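Local coordinates for protein NUDIX hydrolase (Jonesia denitrificans, PDB 4KTB) that is of unknown function but belongs to the Nudix hydrolase clan and may cleave diadenosine tetraphosphate asymmetrically, at residues Arg48-Glu51 / Ser52-Ile56; Ala163-Pro166 / Arg167-Ala170. One frame throughout, in Å; residues are numbered along the deposited sequence.

Interaction 1: residues Arg48-Glu51 / Ser52-Ile56; sequences RVDE and SGDVI. With EDO (1,2-ethanediol), chain P.
The side chains of Asp-50 and Asp-54 pass obliquely at the end of a beta hairpin, their carboxylate planes 66° apart. Asp-54 N comes at Asp-50 OD1 from above the carboxylate plane, 38° out of it, and bonds at 2.7 Å. The other flat group, the guanidinium of Arg-48, has O1 of a 1,2-ethanediol at its edge and in its plane, 2.8 Å from NH2; NH1 also reaches the diol, probably a crystallisation additive, as well as Gln-57, and the group makes a cation-pi contact with Trp-157.

The hairpin closes through a type I turn from Asp-50 to Gly-53, with a G1 beta bulge at Gly-53, where positive phi favours glycine. Gly-53 N bonds to Asp-50 O at 3.2 Å, well above the carbonyl plane, while Asp-50 N reaches Asp-54 O at 3.0 Å. Beyond them Val-49 and Val-55 form a non-hydrogen-bonded antiparallel pair, followed by the bond from Ile-56 N to Arg-48 O.

Asp-50 holds the turn from inside. With CG tucked between its own N and carbonyl carbon (chi1 62°), OD1 swings over the loop and also takes a weak bond from Ser-52 N at 2.9 Å, as in an Asx turn. Ser-52 OG also lies against Asp-50 OD1, but at 2.4 Å the modelled distance is too short for its details to be trusted. Asp-50 OD2 sits 4.3 Å from Asp-54 OD2; their mutual repulsion is probably offset by the salt bridge from Asp-54 to Arg-189. Ser-52 O accepts from Arg-86 of the second subunit, putting the turn at a subunit interface. On the Asp-50 side, Ile-56 lays CG1 3.4 Å from Asp-50 N.

Interaction 2: residues Ala163-Pro166 / Arg167-Ala170; sequences ACSP and RILA
Ser-165 caps the helix that carries Ile-168: its OG accepts from Ile-168 N at 3.1 Å in a fairly straight bond, 159° at the hydrogen. This is a classic N-cap, in which a serine hydroxyl takes up one of the amide hydrogens that the first helical turn cannot hand to a preceding carbonyl. Pro-166 follows as the first helical residue, a position that suits proline because no N-H has to be satisfied there and the ring already restricts phi.

The main-chain bonds begin at once. Ser-165 O receives Leu-169 N at 3.0 Å, and Pro-166 O receives Ala-170 N at 2.7 Å. Ser-165 thus serves two successive amides, one with its side chain and one with its carbonyl. The hydroxyl sits at a chi1 of 116°, off the staggered positions, which may be a price of the cap, and Ser-165 OG also lies close against Ile-168 CG1, at 3.1 Å.

Upstream, Ala-163 O faces carbon rather than a donor from this helix: Ile-168 CG2 approaches to 3.3 Å and Leu-169 CD2 to 3.4 Å. The other branch of Leu-169, CD1, lies 3.9 Å from Cys-164 CA, so the leucine fork lies against the bend where the chain leaves helix 160-163 and starts helix 166-170.

Ile-168 and Leu-169 then face different neighbours. Leu-169 packs on Asp-177, Leu-180 and Lys-181 of helix 176-186, where Cys-164 meets Leu-184, whereas Ile-168 and Ala-163 both rest on Leu-158 of strand 154-158.

From the N terminus, strand 39-49 runs out to interaction 1, which closes the short hairpin loop and sends the chain back along strand 55-64. Much later, strand 154-158 pairs antiparallel with 55-64 and leads through helix 160-163 into interaction 2, the bend before helix 166-170. The two contacts follow in series, neither nested nor crossed, with centres 21 Å apart and no touch between them. Strand 154-158 connects them, since its side chains touch both contacts. Helix 176-186 packs on interaction 2, and the segment after it comes back to interaction 1.

Interaction 1: residues Arg48-Glu51 / Ser52-Ile56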
ATOM      1  N   ARG A  48     -16.648  -9.716   6.497  1.00 18.78           N
ATOM      2  CA  ARG A  48     -16.755 -11.142   6.237  1.00 20.25           C
ATOM      3  C   ARG A  48     -16.203 -11.383   4.854  1.00 20.13           C
ATOM      4  O   ARG A  48     -16.573 -10.685   3.909  1.00 19.87           O
ATOM      5  CB  ARG A  48     -18.217 -11.596   6.254  1.00 20.56           C
ATOM      6  CG  ARG A  48     -18.851 -11.692   7.642  1.00 21.89           C
ATOM      7  CD  ARG A  48     -20.304 -12.117   7.556  1.00 25.02           C
ATOM      8  NE  ARG A  48     -20.905 -12.256   8.876  1.00 25.57           N
ATOM      9  CZ  ARG A  48     -22.210 -12.307   9.104  1.00 26.55           C
ATOM     10  NH1 ARG A  48     -23.064 -12.225   8.094  1.00 23.42           N
ATOM     11  NH2 ARG A  48     -22.649 -12.439  10.344  1.00 28.80           N
ATOM     12  N   VAL A  49     -15.326 -12.371   4.732  1.00 21.99           N
ATOM     13  CA  VAL A  49     -14.727 -12.682   3.438  1.00 23.52           C
ATOM     14  C   VAL A  49     -15.003 -14.130   3.027  1.00 24.71           C
ATOM     15  O   VAL A  49     -15.297 -14.977   3.878  1.00 26.49           O
ATOM     16  CB  VAL A  49     -13.197 -12.420   3.436  1.00 18.98           C
ATOM     17  CG1 VAL A  49     -12.896 -10.966   3.741  1.00 19.75           C
ATOM     18  CG2 VAL A  49     -12.499 -13.312   4.439  1.00 15.49           C
ATOM     19  N   ASP A  50     -14.921 -14.409   1.728  1.00 22.57           N
ATOM     20  CA  ASP A  50     -14.939 -15.792   1.273  1.00 24.88           C
ATOM     21  C   ASP A  50     -13.531 -16.399   1.363  1.00 26.60           C
ATOM     22  O   ASP A  50     -12.620 -15.770   1.914  1.00 22.44           O
ATOM     23  CB  ASP A  50     -15.549 -15.929  -0.127  1.00 26.59           C
ATOM     24  CG  ASP A  50     -14.767 -15.191  -1.205  1.00 28.47           C
ATOM     25  OD1 ASP A  50     -13.596 -14.803  -0.992  1.00 22.43           O
ATOM     26  OD2 ASP A  50     -15.333 -15.019  -2.309  1.00 34.91           O
ATOM     27  N   GLU A  51     -13.343 -17.614   0.850  1.00 29.63           N
ATOM     28  CA  GLU A  51     -12.016 -18.229   0.919  1.00 32.75           C
ATOM     29  C   GLU A  51     -11.024 -17.484   0.030  1.00 28.55           C
ATOM     30  O   GLU A  51      -9.818 -17.504   0.279  1.00 29.81           O
ATOM     31  CB  GLU A  51     -12.043 -19.724   0.559  1.00 41.07           C
ATOM     32  CG  GLU A  51     -10.772 -20.464   1.032  1.00 48.74           C
ATOM     33  CD  GLU A  51     -10.384 -21.655   0.165  1.00 53.63           C
ATOM     34  OE1 GLU A  51      -9.475 -22.411   0.580  1.00 52.79           O
ATOM     35  OE2 GLU A  51     -10.977 -21.837  -0.923  1.00 57.16           O
ATOM     36  N   SER A  52     -11.543 -16.818  -0.997  1.00 26.29           N
ATOM     37  CA  SER A  52     -10.707 -16.101  -1.962  1.00 21.51           C
ATOM     38  C   SER A  52     -10.263 -14.758  -1.396  1.00 15.44           C
ATOM     39  O   SER A  52      -9.635 -13.976  -2.088  1.00 16.81           O
ATOM     40  CB  SER A  52     -11.472 -15.883  -3.262  1.00 21.37           C
ATOM     41  OG  SER A  52     -12.502 -14.927  -3.074  1.00 23.02           O
ATOM     42  N   GLY A  53     -10.588 -14.495  -0.135  1.00 14.80           N
ATOM     43  CA  GLY A  53     -10.277 -13.215   0.480  1.00 13.22           C
ATOM     44  C   GLY A  53     -11.248 -12.115   0.103  1.00 17.55           C
ATOM     45  O   GLY A  53     -11.118 -10.985   0.552  1.00 11.87           O
ATOM     46  N   ASP A  54     -12.245 -12.449  -0.706  1.00 14.26           N
ATOM     47  CA  ASP A  54     -13.129 -11.431  -1.245  1.00 14.26           C
ATOM     48  C   ASP A  54     -14.097 -10.902  -0.187  1.00 14.00           C
ATOM     49  O   ASP A  54     -14.753 -11.669   0.508  1.00 19.63           O
ATOM     50  CB  ASP A  54     -13.918 -11.986  -2.424  1.00 16.57           C
ATOM     51  CG  ASP A  54     -14.526 -10.899  -3.263  1.00 24.57           C
ATOM     52  OD1 ASP A  54     -14.409  -9.719  -2.869  1.00 25.88           O
ATOM     53  OD2 ASP A  54     -15.122 -11.214  -4.313  1.00 29.12           O
ATOM     54  N   VAL A  55     -14.195  -9.588  -0.075  1.00 13.05           N
ATOM     55  CA  VAL A  55     -15.083  -8.986   0.900  1.00 12.84           C
ATOM     56  C   VAL A  55     -16.534  -9.274   0.520  1.00 15.33           C
ATOM     57  O   VAL A  55     -16.988  -8.875  -0.551  1.00 19.27           O
ATOM     58  CB  VAL A  55     -14.874  -7.475   0.990  1.00 16.40           C
ATOM     59  CG1 VAL A  55     -15.806  -6.890   2.030  1.00 14.86           C
ATOM     60  CG2 VAL A  55     -13.438  -7.151   1.351  1.00 13.02           C
ATOM     61  N   ILE A  56     -17.240  -9.974   1.410  1.00 14.89           N
ATOM     62  CA  ILE A  56     -18.633 -10.362   1.184  1.00 16.33           C
ATOM     63  C   ILE A  56     -19.600  -9.459   1.944  1.00 18.84           C
ATOM     64  O   ILE A  56     -20.611  -9.015   1.386  1.00 18.35           O
ATOM     65  CB  ILE A  56     -18.894 -11.813   1.599  1.00 17.51           C
ATOM     66  CG1 ILE A  56     -17.816 -12.741   1.035  1.00 17.66           C
ATOM     67  CG2 ILE A  56     -20.281 -12.243   1.142  1.00 19.18           C
ATOM     68  CD1 ILE A  56     -17.749 -12.740  -0.495  1.00 27.58           C
TER
HETATM   69  C1  EDO P 212     -25.844 -11.045   9.649  1.00 31.86           C
HETATM   70  O1  EDO P 212     -25.364 -12.381   9.817  1.00 34.76           O
HETATM   71  C2  EDO P 212     -26.697 -10.951   8.390  1.00 31.99           C
HETATM   72  O2  EDO P 212     -25.942 -11.386   7.253  1.00 31.44           O

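Interaction 2: residues Ala163-Pro166 / Arg167-Ala170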
ATOM      1  N   ALA A 163     -24.372  -1.544   2.422  1.00 25.08           N
ATOM      2  CA  ALA A 163     -23.580  -0.605   3.219  1.00 21.07           C
ATOM      3  C   ALA A 163     -23.525   0.780   2.587  1.00 20.49           C
ATOM      4  O   ALA A 163     -23.428   1.779   3.289  1.00 20.01           O
ATOM      5  CB  ALA A 163     -22.172  -1.144   3.452  1.00 15.66           C
ATOM      6  N   CYS A 164     -23.582   0.845   1.261  1.00 23.68           N
ATOM      7  CA  CYS A 164     -23.526   2.138   0.583  1.00 17.55           C
ATOM      8  C   CYS A 164     -24.906   2.695   0.272  1.00 20.58           C
ATOM      9  O   CYS A 164     -25.045   3.606  -0.537  1.00 20.50           O
ATOM     10  CB  CYS A 164     -22.660   2.074  -0.677  1.00 17.32           C
ATOM     11  SG  CYS A 164     -20.891   1.819  -0.300  1.00 20.71           S
ATOM     12  N   SER A 165     -25.926   2.159   0.923  1.00 21.63           N
ATOM     13  CA  SER A 165     -27.249   2.761   0.823  1.00 23.84           C
ATOM     14  C   SER A 165     -27.162   4.154   1.435  1.00 27.44           C
ATOM     15  O   SER A 165     -26.511   4.346   2.467  1.00 27.22           O
ATOM     16  CB  SER A 165     -28.282   1.935   1.577  1.00 26.17           C
ATOM     17  OG  SER A 165     -28.823   2.669   2.659  1.00 31.37           O
ATOM     18  N   PRO A 166     -27.807   5.134   0.794  1.00 32.63           N
ATOM     19  CA  PRO A 166     -27.841   6.522   1.261  1.00 32.05           C
ATOM     20  C   PRO A 166     -28.140   6.612   2.746  1.00 30.90           C
ATOM     21  O   PRO A 166     -27.374   7.239   3.481  1.00 31.01           O
ATOM     22  CB  PRO A 166     -29.015   7.125   0.478  1.00 34.28           C
ATOM     23  CG  PRO A 166     -29.746   5.942  -0.133  1.00 35.70           C
ATOM     24  CD  PRO A 166     -28.680   4.934  -0.370  1.00 34.23           C
ATOM     25  N   ARG A 167     -29.230   5.973   3.168  1.00 29.16           N
ATOM     26  CA  ARG A 167     -29.674   6.026   4.551  1.00 25.98           C
ATOM     27  C   ARG A 167     -28.603   5.520   5.488  1.00 27.16           C
ATOM     28  O   ARG A 167     -28.403   6.057   6.584  1.00 28.66           O
ATOM     29  CB  ARG A 167     -30.916   5.172   4.714  1.00 28.06           C
ATOM     30  CG  ARG A 167     -31.996   5.503   3.722  1.00 34.36           C
ATOM     31  CD  ARG A 167     -32.468   6.925   3.909  1.00 37.66           C
ATOM     32  NE  ARG A 167     -33.866   7.085   3.519  1.00 40.02           N
ATOM     33  CZ  ARG A 167     -34.876   7.191   4.378  1.00 43.14           C
ATOM     34  NH1 ARG A 167     -34.642   7.173   5.683  1.00 44.05           N
ATOM     35  NH2 ARG A 167     -36.117   7.327   3.937  1.00 44.28           N
ATOM     36  N   ILE A 168     -27.911   4.477   5.048  1.00 24.62           N
ATOM     37  CA  ILE A 168     -26.857   3.901   5.859  1.00 22.07           C
ATOM     38  C   ILE A 168     -25.735   4.896   6.052  1.00 20.98           C
ATOM     39  O   ILE A 168     -25.388   5.235   7.176  1.00 18.02           O
ATOM     40  CB  ILE A 168     -26.314   2.606   5.252  1.00 21.98           C
ATOM     41  CG1 ILE A 168     -27.437   1.572   5.206  1.00 28.54           C
ATOM     42  CG2 ILE A 168     -25.137   2.084   6.055  1.00 19.41           C
ATOM     43  CD1 ILE A 168     -26.999   0.185   5.592  1.00 31.45           C
ATOM     44  N   LEU A 169     -25.181   5.372   4.946  1.00 22.00           N
ATOM     45  CA  LEU A 169     -24.071   6.301   5.002  1.00 23.84           C
ATOM     46  C   LEU A 169     -24.481   7.586   5.694  1.00 24.11           C
ATOM     47  O   LEU A 169     -23.662   8.229   6.347  1.00 20.17           O
ATOM     48  CB  LEU A 169     -23.553   6.576   3.595  1.00 24.43           C
ATOM     49  CG  LEU A 169     -22.923   5.342   2.952  1.00 22.01           C
ATOM     50  CD1 LEU A 169     -22.276   5.678   1.622  1.00 21.85           C
ATOM     51  CD2 LEU A 169     -21.910   4.735   3.880  1.00 18.39           C
ATOM     52  N   ALA A 170     -25.755   7.950   5.548  1.00 27.14           N
ATOM     53  CA  ALA A 170     -26.297   9.101   6.246  1.00 18.75           C
ATOM     54  C   ALA A 170     -26.076   8.933   7.737  1.00 24.97           C
ATOM     55  O   ALA A 170     -25.738   9.884   8.434  1.00 24.96           O
ATOM     56  CB  ALA A 170     -27.779   9.255   5.949  1.00 21.84           C
TER